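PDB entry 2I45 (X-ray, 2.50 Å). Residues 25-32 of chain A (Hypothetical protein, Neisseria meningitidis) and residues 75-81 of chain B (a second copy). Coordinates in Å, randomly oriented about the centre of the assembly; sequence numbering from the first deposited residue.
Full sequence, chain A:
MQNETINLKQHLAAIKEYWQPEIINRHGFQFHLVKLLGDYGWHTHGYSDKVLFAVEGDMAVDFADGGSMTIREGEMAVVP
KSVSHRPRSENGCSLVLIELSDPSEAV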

ATOM      1  N   ASN A  25      -7.160   4.497 -10.965  1.00 57.07           N
ATOM      2  CA  ASN A  25      -7.643   5.627 -10.146  1.00 57.98           C
ATOM      3  C   ASN A  25      -8.769   5.282  -9.215  1.00 58.15           C
ATOM      4  O   ASN A  25      -9.653   4.462  -9.512  1.00 58.17           O
ATOM      5  CB  ASN A  25      -7.982   6.879 -10.982  1.00 57.91           C
ATOM      6  CG  ASN A  25      -6.838   7.894 -10.990  1.00 58.20           C
ATOM      7  OD1 ASN A  25      -5.746   7.596 -11.416  1.00 56.67           O
ATOM      8  ND2 ASN A  25      -7.095   9.089 -10.492  1.00 61.20           N
ATOM      9  N   ARG A  26      -8.726   5.931  -8.068  1.00 58.76           N
ATOM     10  CA  ARG A  26      -9.646   5.602  -7.003  1.00 59.16           C
ATOM     11  C   ARG A  26      -9.653   6.773  -6.002  1.00 59.00           C
ATOM     12  O   ARG A  26      -8.816   6.878  -5.114  1.00 58.88           O
ATOM     13  CB  ARG A  26      -9.273   4.209  -6.414  1.00 58.79           C
ATOM     14  CG  ARG A  26     -10.455   3.244  -6.344  1.00 60.09           C
ATOM     15  CD  ARG A  26     -10.233   1.895  -7.045  1.00 59.73           C
ATOM     16  NE  ARG A  26     -10.251   1.999  -8.513  1.00 60.29           N
ATOM     17  CZ  ARG A  26     -10.464   0.981  -9.353  1.00 59.44           C
ATOM     18  NH1 ARG A  26     -10.739  -0.232  -8.900  1.00 56.98           N
ATOM     19  NH2 ARG A  26     -10.414   1.182 -10.666  1.00 60.88           N
ATOM     20  N   HIS A  27     -10.587   7.688  -6.202  1.00 59.61           N
ATOM     21  CA  HIS A  27     -10.731   8.873  -5.340  1.00 60.69           C
ATOM     22  C   HIS A  27      -9.488   9.791  -5.405  1.00 60.92           C
ATOM     23  O   HIS A  27      -9.045  10.120  -6.509  1.00 61.82           O
ATOM     24  CB  HIS A  27     -11.129   8.469  -3.909  1.00 60.61           C
ATOM     25  CG  HIS A  27     -12.506   7.878  -3.810  1.00 61.97           C
ATOM     26  ND1 HIS A  27     -13.643   8.652  -3.651  1.00 64.05           N
ATOM     27  CD2 HIS A  27     -12.932   6.592  -3.849  1.00 61.94           C
ATOM     28  CE1 HIS A  27     -14.705   7.867  -3.589  1.00 63.65           C
ATOM     29  NE2 HIS A  27     -14.300   6.614  -3.710  1.00 64.39           N
ATOM     30  N   GLY A  28      -8.925  10.198  -4.264  1.00 61.03           N
ATOM     31  CA  GLY A  28      -7.698  11.024  -4.252  1.00 60.79           C
ATOM     32  C   GLY A  28      -6.455  10.312  -4.763  1.00 60.86           C
ATOM     33  O   GLY A  28      -5.507  10.958  -5.216  1.00 61.51           O
ATOM     34  N   PHE A  29      -6.489   8.978  -4.726  1.00 60.23           N
ATOM     35  CA  PHE A  29      -5.327   8.119  -4.989  1.00 59.89           C
ATOM     36  C   PHE A  29      -5.156   7.574  -6.413  1.00 59.82           C
ATOM     37  O   PHE A  29      -6.100   7.009  -6.988  1.00 60.02           O
ATOM     38  CB  PHE A  29      -5.340   6.934  -4.011  1.00 59.34           C
ATOM     39  CG  PHE A  29      -5.293   7.351  -2.579  1.00 59.46           C
ATOM     40  CD1 PHE A  29      -4.093   7.704  -1.980  1.00 60.21           C
ATOM     41  CD2 PHE A  29      -6.455   7.431  -1.826  1.00 60.56           C
ATOM     42  CE1 PHE A  29      -4.061   8.117  -0.626  1.00 61.39           C
ATOM     43  CE2 PHE A  29      -6.428   7.833  -0.479  1.00 59.67           C
ATOM     44  CZ  PHE A  29      -5.236   8.184   0.118  1.00 59.27           C
ATOM     45  N   GLN A  30      -3.930   7.739  -6.941  1.00 59.44           N
ATOM     46  CA  GLN A  30      -3.441   7.125  -8.173  1.00 58.93           C
ATOM     47  C   GLN A  30      -2.603   5.899  -7.788  1.00 58.73           C
ATOM     48  O   GLN A  30      -1.643   6.024  -7.018  1.00 58.76           O
ATOM     49  CB  GLN A  30      -2.515   8.102  -8.885  1.00 58.53           C
ATOM     50  CG  GLN A  30      -2.923   8.413 -10.331  1.00 59.79           C
ATOM     51  CD  GLN A  30      -1.770   8.842 -11.237  1.00 58.44           C
ATOM     52  OE1 GLN A  30      -0.604   8.529 -10.983  1.00 59.71           O
ATOM     53  NE2 GLN A  30      -2.100   9.543 -12.313  1.00 57.93           N
ATOM     54  N   PHE A  31      -2.926   4.723  -8.320  1.00 58.35           N
ATOM     55  CA  PHE A  31      -2.061   3.535  -8.128  1.00 57.44           C
ATOM     56  C   PHE A  31      -1.308   3.221  -9.410  1.00 57.78           C
ATOM     57  O   PHE A  31      -1.892   3.321 -10.474  1.00 58.02           O
ATOM     58  CB  PHE A  31      -2.894   2.335  -7.747  1.00 56.77           C
ATOM     59  CG  PHE A  31      -3.652   2.503  -6.486  1.00 55.05           C
ATOM     60  CD1 PHE A  31      -3.199   1.920  -5.327  1.00 53.39           C
ATOM     61  CD2 PHE A  31      -4.867   3.214  -6.470  1.00 54.07           C
ATOM     62  CE1 PHE A  31      -3.916   2.061  -4.139  1.00 55.69           C
ATOM     63  CE2 PHE A  31      -5.595   3.407  -5.299  1.00 50.99           C
ATOM     64  CZ  PHE A  31      -5.133   2.835  -4.125  1.00 54.19           C
ATOM     65  N   HIS A  32      -0.021   2.866  -9.320  1.00 58.31           N
ATOM     66  CA  HIS A  32       0.735   2.331 -10.488  1.00 58.23           C
ATOM     67  C   HIS A  32       1.196   0.951 -10.190  1.00 57.99           C
ATOM     68  O   HIS A  32       1.786   0.716  -9.171  1.00 59.42           O
ATOM     69  CB  HIS A  32       1.972   3.133 -10.761  1.00 57.96           C
ATOM     70  CG  HIS A  32       1.691   4.538 -11.132  1.00 60.07           C
ATOM     71  ND1 HIS A  32       1.848   5.011 -12.420  1.00 62.10           N
ATOM     72  CD2 HIS A  32       1.231   5.578 -10.395  1.00 62.13           C
ATOM     73  CE1 HIS A  32       1.502   6.287 -12.456  1.00 62.06           C
ATOM     74  NE2 HIS A  32       1.121   6.655 -11.241  1.00 61.66           N
TER
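Chain B, residues 75-81: EMAVVPK

Residues 75–79 of chain B form an extended strand that lies along the hairpin of chain A, running nearly antiparallel to strand 29–32 at 167°. The two axes come no closer than 9.9 Å, too far for backbone pairing, and no hydrogen bond links the stretches; the contact is made by side chains. Strand alternation turns B:Met76 and B:Val78 toward chain A and B:Ala77 and B:Val79 away, and B:Pro80, just past the strand, also faces chain A.

B:Val78 is the centre of the contact. Its CG1 lies 3.6 Å from CB of A:Arg26 and 4.3 Å from CZ at the edge of the A:Phe31 ring, while its CG2 is 4.0 Å from CD2 of A:Phe29 and 4.1 Å from CD2 of A:His27. A:Arg26, A:His27 and A:Phe29 belong to a type II' turn closed by backbone hydrogen bonds in both directions between A:Arg26 and A:Phe29; A:Phe31 follows on the strand, and all four side chains contact the valine.

At the turn, A:His27 offers a ring face to B:Pro80, whose CG stands 3.5 Å from CE1 and 3.7 Å from the ring centroid in a CH-pi contact. Towards the other end, SE of selenomethionine B:Met76 approaches CE1 of A:Phe31 obliquely at 3.8 Å.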

ATOM      1  N   GLU B  75      -5.440  -7.582  -1.326  1.00 49.18           N
ATOM      2  CA  GLU B  75      -6.162  -6.650  -2.113  1.00 49.17           C
ATOM      3  C   GLU B  75      -6.175  -5.263  -1.472  1.00 50.82           C
ATOM      4  O   GLU B  75      -6.166  -5.136  -0.228  1.00 48.57           O
ATOM      5  CB  GLU B  75      -7.585  -7.131  -2.322  1.00 48.76           C
ATOM      6  CG  GLU B  75      -7.759  -8.482  -3.009  1.00 48.76           C
ATOM      7  CD  GLU B  75      -9.232  -8.832  -3.351  1.00 48.58           C
ATOM      8  OE1 GLU B  75     -10.176  -8.489  -2.626  1.00 50.01           O
ATOM      9  OE2 GLU B  75      -9.461  -9.481  -4.362  1.00 51.35           O
HETATM   10  N   MSE B  76      -6.191  -4.235  -2.314  1.00 52.08           N
HETATM   11  CA  MSE B  76      -6.350  -2.883  -1.792  1.00 57.48           C
HETATM   12  C   MSE B  76      -7.691  -2.290  -2.153  1.00 54.99           C
HETATM   13  O   MSE B  76      -8.313  -2.696  -3.118  1.00 56.33           O
HETATM   14  CB  MSE B  76      -5.305  -1.958  -2.342  1.00 56.40           C
HETATM   15  CG  MSE B  76      -4.067  -1.988  -1.570  1.00 62.11           C
HETATM   16 SE   MSE B  76      -2.517  -1.146  -2.547  1.00 70.01          SE
HETATM   17  CE  MSE B  76      -1.156  -1.776  -1.232  1.00 61.10           C
ATOM     18  N   ALA B  77      -8.122  -1.317  -1.380  1.00 53.61           N
ATOM     19  CA  ALA B  77      -9.300  -0.549  -1.682  1.00 52.40           C
ATOM     20  C   ALA B  77      -9.141   0.807  -1.003  1.00 52.40           C
ATOM     21  O   ALA B  77      -8.169   1.029  -0.316  1.00 51.94           O
ATOM     22  CB  ALA B  77     -10.521  -1.252  -1.173  1.00 52.04           C
ATOM     23  N   VAL B  78     -10.071   1.734  -1.206  1.00 52.18           N
ATOM     24  CA  VAL B  78      -9.910   2.999  -0.552  1.00 52.32           C
ATOM     25  C   VAL B  78     -11.183   3.472   0.148  1.00 52.29           C
ATOM     26  O   VAL B  78     -12.260   3.398  -0.406  1.00 53.89           O
ATOM     27  CB  VAL B  78      -9.243   4.051  -1.480  1.00 53.06           C
ATOM     28  CG1 VAL B  78      -9.152   3.535  -2.894  1.00 53.73           C
ATOM     29  CG2 VAL B  78      -9.915   5.434  -1.392  1.00 51.12           C
ATOM     30  N   VAL B  79     -11.071   3.922   1.387  1.00 50.72           N
ATOM     31  CA  VAL B  79     -12.235   4.453   2.027  1.00 49.10           C
ATOM     32  C   VAL B  79     -12.174   5.945   2.068  1.00 48.51           C
ATOM     33  O   VAL B  79     -11.364   6.506   2.756  1.00 48.83           O
ATOM     34  CB  VAL B  79     -12.423   3.915   3.401  1.00 49.48           C
ATOM     35  CG1 VAL B  79     -13.520   4.727   4.118  1.00 47.26           C
ATOM     36  CG2 VAL B  79     -12.800   2.493   3.280  1.00 46.25           C
ATOM     37  N   PRO B  80     -13.010   6.595   1.270  1.00 49.29           N
ATOM     38  CA  PRO B  80     -12.865   8.037   1.177  1.00 49.09           C
ATOM     39  C   PRO B  80     -13.310   8.690   2.457  1.00 50.85           C
ATOM     40  O   PRO B  80     -14.171   8.142   3.209  1.00 53.08           O
ATOM     41  CB  PRO B  80     -13.806   8.444   0.044  1.00 48.09           C
ATOM     42  CG  PRO B  80     -14.734   7.292  -0.177  1.00 49.11           C
ATOM     43  CD  PRO B  80     -14.069   6.037   0.397  1.00 47.99           C
ATOM     44  N   LYS B  81     -12.745   9.899   2.697  1.00 51.29           N
ATOM     45  CA  LYS B  81     -13.068  10.631   3.951  1.00 48.77           C
ATOM     46  C   LYS B  81     -14.540  10.833   3.854  1.00 49.69           C
ATOM     47  O   LYS B  81     -15.049  10.820   2.756  1.00 49.85           O
ATOM     48  CB  LYS B  81     -12.457  11.964   3.853  1.00 50.66           C
TER